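Local coordinates for uncharacterized protein Q64V53_BACFR (Bacteroides fragilis, PDB 2RA8) that is of unknown function but joins an N-terminal WGR domain, a module found in some DNA-binding proteins, to a leucine-rich-repeat domain, at residues A[93-96]-A[97-100]; A[127-130]-A[131-135]; A[136-139]-A[140-143]; A[200-203]-A[204-207]. One frame throughout, in Å; residues are numbered along the deposited sequence.

Contact 1: residues A[93-96]-A[97-100]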
loop_
_atom_site.group_PDB
_atom_site.type_symbol
_atom_site.label_atom_id
_atom_site.label_comp_id
_atom_site.label_asym_id
_atom_site.label_seq_id
_atom_site.Cartn_x
_atom_site.Cartn_y
_atom_site.Cartn_z
ATOM N N GLY A 93 26.600 -14.348 -2.246
ATOM C CA GLY A 93 26.782 -15.526 -1.416
ATOM C C GLY A 93 26.483 -15.297 0.058
ATOM O O GLY A 93 26.893 -16.089 0.912
ATOM N N VAL A 94 25.766 -14.216 0.361
ATOM C CA VAL A 94 25.418 -13.893 1.740
ATOM C C VAL A 94 24.358 -14.817 2.284
ATOM O O VAL A 94 23.378 -15.128 1.610
ATOM C CB VAL A 94 24.939 -12.423 1.865
ATOM C CG1 VAL A 94 24.452 -12.148 3.278
ATOM C CG2 VAL A 94 26.090 -11.476 1.525
ATOM N N ASN A 95 24.565 -15.261 3.518
ATOM C CA ASN A 95 23.657 -16.170 4.209
ATOM C C ASN A 95 22.852 -15.376 5.225
ATOM O O ASN A 95 23.424 -14.786 6.134
ATOM C CB ASN A 95 24.495 -17.260 4.907
ATOM C CG ASN A 95 23.676 -18.141 5.820
ATOM O OD1 ASN A 95 23.147 -17.682 6.834
ATOM N ND2 ASN A 95 23.568 -19.421 5.471
ATOM N N LEU A 96 21.527 -15.362 5.083
ATOM C CA LEU A 96 20.660 -14.603 5.990
ATOM C C LEU A 96 20.906 -14.873 7.444
ATOM O O LEU A 96 20.946 -13.953 8.260
ATOM C CB LEU A 96 19.175 -14.872 5.684
ATOM C CG LEU A 96 18.162 -14.115 6.565
ATOM C CD1 LEU A 96 18.378 -12.607 6.420
ATOM C CD2 LEU A 96 16.739 -14.490 6.174
HETATM N N MSE A 97 21.054 -16.140 7.799
HETATM C CA MSE A 97 21.291 -16.492 9.193
HETATM C C MSE A 97 22.548 -15.864 9.717
HETATM O O MSE A 97 22.655 -15.580 10.913
HETATM C CB MSE A 97 21.369 -17.999 9.350
HETATM C CG MSE A 97 20.046 -18.622 9.712
HETATM SE SE MSE A 97 19.631 -18.252 11.560
HETATM C CE MSE A 97 18.023 -17.204 11.393
ATOM N N ASP A 98 23.514 -15.634 8.831
ATOM C CA ASP A 98 24.764 -15.006 9.242
ATOM C C ASP A 98 24.547 -13.534 9.489
ATOM O O ASP A 98 25.199 -12.949 10.357
ATOM C CB ASP A 98 25.856 -15.194 8.181
ATOM C CG ASP A 98 26.361 -16.624 8.111
ATOM O OD1 ASP A 98 26.516 -17.257 9.180
ATOM O OD2 ASP A 98 26.619 -17.111 6.990
ATOM N N LYS A 99 23.637 -12.920 8.728
ATOM C CA LYS A 99 23.330 -11.499 8.909
ATOM C C LYS A 99 22.698 -11.288 10.257
ATOM O O LYS A 99 22.973 -10.302 10.936
ATOM C CB LYS A 99 22.355 -10.986 7.837
ATOM C CG LYS A 99 23.008 -10.583 6.526
ATOM C CD LYS A 99 22.448 -9.254 5.999
ATOM C CE LYS A 99 21.009 -9.370 5.526
ATOM N NZ LYS A 99 20.513 -8.071 4.978
ATOM N N ILE A 100 21.837 -12.221 10.651
ATOM C CA ILE A 100 21.155 -12.135 11.935
ATOM C C ILE A 100 22.110 -12.427 13.069
ATOM O O ILE A 100 22.273 -11.607 13.974
ATOM C CB ILE A 100 19.974 -13.125 11.997
ATOM C CG1 ILE A 100 19.044 -12.890 10.802
ATOM C CG2 ILE A 100 19.216 -12.955 13.310
ATOM C CD1 ILE A 100 17.969 -13.937 10.638
HETATM O O HOH W 1 27.001 -14.797 5.329
#
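The amide of Asn95 and the carboxylate of Asp98 are the flat groups that meet, their planes 43° apart and their side chains crossing at about a right angle, at the N-cap of helix 96-102. Asp98 OD2 lies against the CB-CG stem of Asn95, 3.0 Å from Asn95 CB, while the carbonyl side of the amide is turned to the helix backbone. With CG anti to the backbone N (chi1 172°), Asn95 brings OD1 over the first turn for the N-cap bond from Asp98 N (2.9 Å), the donor tilted 18° from the carbonyl plane. Asp98 N is shared between this OD1 and Asn95 O, standing above the carbonyl plane there; Asn95 O also accepts in plane from Lys99 N at 3.2 Å. The next bond of the same spacing runs from Ile100 N to Leu96 O (3.1 Å), nearly along the C=O axis. Below the cap, Leu96 CG packs on Ile100 CD1 at 4.1 Å, on the side facing Tyr83 of strand 80-83, and Leu96 and Met97 (selenomethionine) reach Ile127 of helix 125-132. Val94 CG1 crosses Lys99 at CG, 3.9 Å away; the ammonium end turns off to a salt bridge with Glu89 and a hydrogen bond to Ala84 O. Gly93, in a Schellman motif, closes the preceding helix. A water accepts from Asn95 N and donates to Asp98 OD2 at 2.9 Å.

Contact 2: residues A[127-130]-A[131-135]; sequences IADG and IVENK
Ile127 and Ile131 sit one turn apart on the inner side of helix 125-132, in the leucine-rich-repeat part of the chain, and form its tightly packed face. Ile127 CG2 lies 4.2 Å from Ile131 CD1, and the Ile131 CG1 branch, anti to its own carbonyl carbon (chi1 -72°), runs back over Ile127 O at 3.4 Å. Both side chains continue into Trp146 of strand 143-146, and Ile131 also into Met97 of helix 96-102, while Ala128 and Ile131 meet Val167 of helix 165-169. The backbone beneath is regular: Ile131 N donates to Ile127 O and Val132 N to Ala128 O, both at 3.0 Å and close to straight. Val132 CG2 also presses on Ala128 O, at 3.1 Å.

The outer side is looser and polar. Asp129 and Glu133 are exposed, and their carboxylates carry like charge with OD2 of Asp129 and OE2 of Glu133 4.4 Å apart, a proximity that probably costs some electrostatic energy. The Glu133 chain lies back along the helix, so that its CG passes close to Asp129 O, which accepts from Glu133 N.

Past Val132 the side chain of Asn134 reaches back to the helix backbone. Its CG lies beside its own backbone N, anti to the carbonyl carbon (chi1 -66°), and the amide swings back toward Gly130. Asn134 ND2 thereby donates to Gly130 O at 2.8 Å, tilted 22° from the carbonyl plane.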
loop_
_atom_site.group_PDB
_atom_site.type_symbol
_atom_site.label_atom_id
_atom_site.label_comp_id
_atom_site.label_asym_id
_atom_site.label_seq_id
_atom_site.Cartn_x
_atom_site.Cartn_y
_atom_site.Cartn_z
ATOM N N ILE A 127 17.145 -21.136 8.427
ATOM C CA ILE A 127 16.741 -20.169 9.436
ATOM C C ILE A 127 16.235 -20.896 10.667
ATOM O O ILE A 127 16.662 -20.611 11.787
ATOM C CB ILE A 127 15.642 -19.248 8.878
ATOM C CG1 ILE A 127 16.053 -18.732 7.472
ATOM C CG2 ILE A 127 15.393 -18.100 9.832
ATOM C CD1 ILE A 127 17.362 -17.956 7.447
ATOM N N ALA A 128 15.328 -21.847 10.474
ATOM C CA ALA A 128 14.805 -22.597 11.610
ATOM C C ALA A 128 15.929 -23.324 12.329
ATOM O O ALA A 128 16.019 -23.280 13.558
ATOM C CB ALA A 128 13.755 -23.585 11.151
ATOM N N ASP A 129 16.787 -23.996 11.560
ATOM C CA ASP A 129 17.912 -24.743 12.116
ATOM C C ASP A 129 18.893 -23.823 12.793
ATOM O O ASP A 129 19.360 -24.106 13.904
ATOM C CB ASP A 129 18.635 -25.524 11.014
ATOM C CG ASP A 129 17.852 -26.744 10.551
ATOM O OD1 ASP A 129 16.613 -26.643 10.404
ATOM O OD2 ASP A 129 18.477 -27.801 10.326
ATOM N N GLY A 130 19.210 -22.717 12.125
ATOM C CA GLY A 130 20.135 -21.753 12.691
ATOM C C GLY A 130 19.670 -21.251 14.048
ATOM O O GLY A 130 20.462 -21.161 14.985
ATOM N N ILE A 131 18.386 -20.924 14.166
ATOM C CA ILE A 131 17.859 -20.436 15.436
ATOM C C ILE A 131 17.919 -21.520 16.493
ATOM O O ILE A 131 18.393 -21.286 17.603
ATOM C CB ILE A 131 16.392 -19.930 15.279
ATOM C CG1 ILE A 131 16.380 -18.603 14.505
ATOM C CG2 ILE A 131 15.748 -19.753 16.653
ATOM C CD1 ILE A 131 14.975 -18.161 14.045
ATOM N N VAL A 132 17.456 -22.719 16.148
ATOM C CA VAL A 132 17.460 -23.838 17.084
ATOM C C VAL A 132 18.849 -24.127 17.610
ATOM O O VAL A 132 19.013 -24.499 18.777
ATOM C CB VAL A 132 16.868 -25.116 16.414
ATOM C CG1 VAL A 132 17.026 -26.335 17.329
ATOM C CG2 VAL A 132 15.401 -24.894 16.109
ATOM N N GLU A 133 19.859 -23.940 16.761
ATOM C CA GLU A 133 21.243 -24.206 17.143
ATOM C C GLU A 133 21.873 -23.072 17.902
ATOM O O GLU A 133 23.000 -23.189 18.382
ATOM C CB GLU A 133 22.094 -24.518 15.905
ATOM C CG GLU A 133 21.724 -25.829 15.191
ATOM C CD GLU A 133 22.431 -25.979 13.843
ATOM O OE1 GLU A 133 23.682 -25.938 13.816
ATOM O OE2 GLU A 133 21.742 -26.136 12.810
ATOM N N ASN A 134 21.147 -21.965 18.019
ATOM C CA ASN A 134 21.638 -20.791 18.742
ATOM C C ASN A 134 20.552 -20.237 19.630
ATOM O O ASN A 134 20.340 -19.023 19.687
ATOM C CB ASN A 134 22.102 -19.713 17.754
ATOM C CG ASN A 134 23.317 -20.138 16.958
ATOM O OD1 ASN A 134 24.430 -20.196 17.482
ATOM N ND2 ASN A 134 23.107 -20.452 15.684
ATOM N N LYS A 135 19.859 -21.128 20.336
ATOM C CA LYS A 135 18.777 -20.725 21.223
ATOM C C LYS A 135 19.151 -19.593 22.165
ATOM O O LYS A 135 18.344 -18.693 22.411
ATOM C CB LYS A 135 18.272 -21.929 22.046
ATOM C CG LYS A 135 17.087 -21.595 22.962
ATOM C CD LYS A 135 16.555 -22.817 23.710
ATOM C CE LYS A 135 15.375 -22.438 24.606
ATOM N NZ LYS A 135 14.721 -23.613 25.253
#

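Contact 3: residues A[136-139]-A[140-143]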
loop_
_atom_site.group_PDB
_atom_site.type_symbol
_atom_site.label_atom_id
_atom_site.label_comp_id
_atom_site.label_asym_id
_atom_site.label_seq_id
_atom_site.Cartn_x
_atom_site.Cartn_y
_atom_site.Cartn_z
ATOM N N GLU A 136 20.377 -19.616 22.689
ATOM C CA GLU A 136 20.812 -18.581 23.626
ATOM C C GLU A 136 20.713 -17.170 23.082
ATOM O O GLU A 136 20.420 -16.242 23.830
ATOM C CB GLU A 136 22.256 -18.837 24.113
ATOM C CG GLU A 136 23.349 -18.459 23.120
ATOM C CD GLU A 136 23.488 -19.451 21.981
ATOM O OE1 GLU A 136 24.181 -19.124 20.993
ATOM O OE2 GLU A 136 22.914 -20.560 22.080
ATOM N N LYS A 137 20.948 -16.992 21.785
ATOM C CA LYS A 137 20.878 -15.659 21.185
ATOM C C LYS A 137 19.479 -15.177 20.879
ATOM O O LYS A 137 19.275 -13.985 20.656
ATOM C CB LYS A 137 21.670 -15.599 19.880
ATOM C CG LYS A 137 23.168 -15.734 20.024
ATOM C CD LYS A 137 23.862 -15.343 18.720
ATOM C CE LYS A 137 25.374 -15.496 18.842
ATOM N NZ LYS A 137 26.081 -15.138 17.580
ATOM N N PHE A 138 18.510 -16.089 20.858
ATOM C CA PHE A 138 17.129 -15.723 20.546
ATOM C C PHE A 138 16.193 -16.000 21.694
ATOM O O PHE A 138 14.988 -15.747 21.609
ATOM C CB PHE A 138 16.628 -16.493 19.306
ATOM C CG PHE A 138 17.448 -16.266 18.062
ATOM C CD1 PHE A 138 18.608 -17.001 17.828
ATOM C CD2 PHE A 138 17.060 -15.314 17.128
ATOM C CE1 PHE A 138 19.367 -16.785 16.678
ATOM C CE2 PHE A 138 17.812 -15.091 15.974
ATOM C CZ PHE A 138 18.969 -15.829 15.752
ATOM N N ALA A 139 16.739 -16.520 22.785
ATOM C CA ALA A 139 15.923 -16.842 23.945
ATOM C C ALA A 139 15.217 -15.643 24.524
ATOM O O ALA A 139 14.216 -15.795 25.232
ATOM C CB ALA A 139 16.789 -17.507 25.016
ATOM N N HIS A 140 15.710 -14.444 24.220
ATOM C CA HIS A 140 15.121 -13.219 24.761
ATOM C C HIS A 140 13.950 -12.589 24.019
ATOM O O HIS A 140 13.215 -11.781 24.586
ATOM C CB HIS A 140 16.212 -12.143 24.939
ATOM C CG HIS A 140 16.690 -11.530 23.656
ATOM N ND1 HIS A 140 17.593 -12.151 22.819
ATOM C CD2 HIS A 140 16.408 -10.335 23.083
ATOM C CE1 HIS A 140 17.850 -11.362 21.788
ATOM N NE2 HIS A 140 17.144 -10.252 21.925
ATOM N N PHE A 141 13.762 -12.942 22.755
ATOM C CA PHE A 141 12.687 -12.342 21.970
ATOM C C PHE A 141 11.268 -12.523 22.484
ATOM O O PHE A 141 10.887 -13.588 22.978
ATOM C CB PHE A 141 12.794 -12.820 20.523
ATOM C CG PHE A 141 13.895 -12.160 19.766
ATOM C CD1 PHE A 141 13.749 -10.862 19.301
ATOM C CD2 PHE A 141 15.091 -12.821 19.533
ATOM C CE1 PHE A 141 14.774 -10.236 18.616
ATOM C CE2 PHE A 141 16.124 -12.195 18.845
ATOM C CZ PHE A 141 15.963 -10.905 18.390
ATOM N N GLU A 142 10.482 -11.454 22.373
ATOM C CA GLU A 142 9.100 -11.455 22.825
ATOM C C GLU A 142 8.133 -11.417 21.671
ATOM O O GLU A 142 6.940 -11.652 21.842
ATOM C CB GLU A 142 8.854 -10.248 23.736
ATOM C CG GLU A 142 9.889 -10.144 24.857
ATOM C CD GLU A 142 9.593 -9.042 25.839
ATOM O OE1 GLU A 142 8.927 -8.060 25.443
ATOM O OE2 GLU A 142 10.041 -9.152 27.000
ATOM N N GLY A 143 8.641 -11.111 20.483
ATOM C CA GLY A 143 7.784 -11.063 19.317
ATOM C C GLY A 143 8.489 -11.617 18.099
ATOM O O GLY A 143 9.664 -11.349 17.888
HETATM O O HOH W 2 19.066 -14.008 24.078
#
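Phe138 and Phe141 lie side by side and point the same way, meeting rim to rim: Phe138 CD2 is 3.7 Å from Phe141 CE2, the ring planes are 31° apart and neither ring covers the face of the other. One face of the Phe141 ring is instead taken by the imidazole of His140, whose NE2 stands 3.7 Å above the plane, offset toward the rim. The edge of that imidazole is turned to Lys137 O, which lies near the ring plane 3.2 Å from His140 CE1. His140 CG sits between the backbone N and the carbonyl carbon (chi1 73°), folding the ring back over the turn. There ND1 is 2.7 Å from a water that donates to Glu136 O, while NE2 makes a weak hydrogen bond with Leu106 O. The backbone bond Phe141 N to Phe138 O, 3.3 Å long with the donor above the carbonyl plane, closes the turn that brings the two rings alongside. Farther out, Phe138 packs on Ile100 and Leu101 of helix 96-102, and Phe141 on Leu106 and Leu109. This is a type I beta turn from Phe138 to Phe141, leading from the short, weakly bonded helix 135-138 into strand 143-146 of the parallel leucine-rich-repeat sheet.

Contact 4: residues A[200-203]-A[204-207]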
loop_
_atom_site.group_PDB
_atom_site.type_symbol
_atom_site.label_atom_id
_atom_site.label_comp_id
_atom_site.label_asym_id
_atom_site.label_seq_id
_atom_site.Cartn_x
_atom_site.Cartn_y
_atom_site.Cartn_z
ATOM N N ILE A 200 -2.019 -16.032 11.909
ATOM C CA ILE A 200 -1.444 -16.735 10.781
ATOM C C ILE A 200 -2.103 -16.238 9.512
ATOM O O ILE A 200 -3.324 -16.287 9.369
ATOM C CB ILE A 200 -1.621 -18.261 10.932
ATOM C CG1 ILE A 200 -0.955 -18.738 12.239
ATOM C CG2 ILE A 200 -1.010 -18.970 9.736
ATOM C CD1 ILE A 200 -1.114 -20.226 12.515
ATOM N N ILE A 201 -1.282 -15.729 8.603
ATOM C CA ILE A 201 -1.740 -15.202 7.320
ATOM C C ILE A 201 -1.476 -16.275 6.296
ATOM O O ILE A 201 -0.334 -16.726 6.131
ATOM C CB ILE A 201 -0.968 -13.912 6.967
ATOM C CG1 ILE A 201 -1.196 -12.875 8.072
ATOM C CG2 ILE A 201 -1.445 -13.344 5.635
ATOM C CD1 ILE A 201 -0.206 -11.720 8.042
ATOM N N SER A 202 -2.458 -16.625 5.516
ATOM C CA SER A 202 -2.376 -17.790 4.634
ATOM C C SER A 202 -3.185 -17.517 3.405
ATOM O O SER A 202 -4.284 -16.877 3.491
ATOM C CB SER A 202 -2.995 -18.972 5.334
ATOM O OG SER A 202 -2.866 -20.157 4.627
ATOM N N GLY A 203 -2.754 -18.129 2.276
ATOM C CA GLY A 203 -3.614 -18.154 1.042
ATOM C C GLY A 203 -4.499 -19.407 0.989
ATOM O O GLY A 203 -5.397 -19.525 0.199
ATOM N N GLY A 204 -4.310 -20.319 1.928
ATOM C CA GLY A 204 -5.234 -21.386 2.075
ATOM C C GLY A 204 -4.767 -22.170 3.291
ATOM O O GLY A 204 -3.791 -22.906 3.239
ATOM N N LEU A 205 -5.548 -22.150 4.331
ATOM C CA LEU A 205 -4.968 -22.641 5.598
ATOM C C LEU A 205 -5.209 -24.156 5.718
ATOM O O LEU A 205 -6.362 -24.604 5.759
ATOM C CB LEU A 205 -5.481 -21.863 6.815
ATOM C CG LEU A 205 -4.884 -22.245 8.210
ATOM C CD1 LEU A 205 -3.622 -21.419 8.607
ATOM C CD2 LEU A 205 -6.072 -21.910 9.250
ATOM N N PRO A 206 -4.057 -24.948 5.787
ATOM C CA PRO A 206 -4.194 -26.407 5.869
ATOM C C PRO A 206 -4.789 -26.859 7.187
ATOM O O PRO A 206 -4.670 -26.169 8.198
ATOM C CB PRO A 206 -2.753 -26.904 5.707
ATOM C CG PRO A 206 -2.101 -25.826 4.907
ATOM C CD PRO A 206 -2.654 -24.573 5.541
ATOM N N ASP A 207 -5.439 -28.019 7.185
ATOM C CA ASP A 207 -6.030 -28.560 8.404
ATOM C C ASP A 207 -4.950 -28.898 9.410
ATOM O O ASP A 207 -5.191 -28.905 10.616
ATOM C CB ASP A 207 -6.853 -29.820 8.088
ATOM C CG ASP A 207 -8.261 -29.497 7.600
ATOM O OD1 ASP A 207 -8.938 -30.408 7.076
ATOM O OD2 ASP A 207 -8.696 -28.335 7.752
#
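An ST turn at Ser202, together with a small apolar contact, makes up this buried corner, where strand 197-201 of the parallel leucine-rich-repeat sheet gives way to the loop before helix 207-215. Ser202 carries the polar part. Its OG stands anti to the backbone N (chi1 -175°) and leans over the bend at Gly203, accepting from Gly204 N at 3.1 Å with an N-H...O angle of 145°. The same hydroxyl is hydrogen-bonded to Thr182 OG1, so this buried oxygen has partners both within the turn and in a neighbouring loop. Gly203 and Gly204, both without side chains, form the bend itself.

Past the bend the chain doubles back enough for Leu205 to face the strand it has just left. Leu205 CD1 meets Ile200 CG2 at 3.8 Å, the two side chains crossing at about a right angle, and Leu205 CB lies 3.8 Å from Ser202 OG. In Leu205 the CG is anti to the backbone N (chi1 -177°), which carries CD1 toward Ile200.

Ile200 also packs on Leu226 of strand 223-227 and Val209 of helix 207-215, while Leu205 reaches Val210 of that helix. Pro206 holds the N-cap position of helix 207-215, and backbone bonds tie Ile200 to Val225 and Tyr227 on one side and Ile201 to Ile179 and Gly181 on the other.

How the contacts relate
Along the chain the contacts come in the order 1, 2, 3, 4, all in the part that carries the ten-stranded parallel sheet. Contacts 1, 2 and 3 form one cluster: the centres of 1 and 2 are 13 Å apart, those of 2 and 3 11 Å. Met97 packs against Gly130 and Ile131 against Phe138, so helices 96-102, 125-132 and 135-138 share apolar packing. Contact 4, on strand 197-201, stands apart, its nearest atoms about 13 Å from contact 3. Contacts 1 to 3 thus join consecutive helices and the entry to strand 143-146, while contact 4 is the exit from a strand two places further along the same sheet.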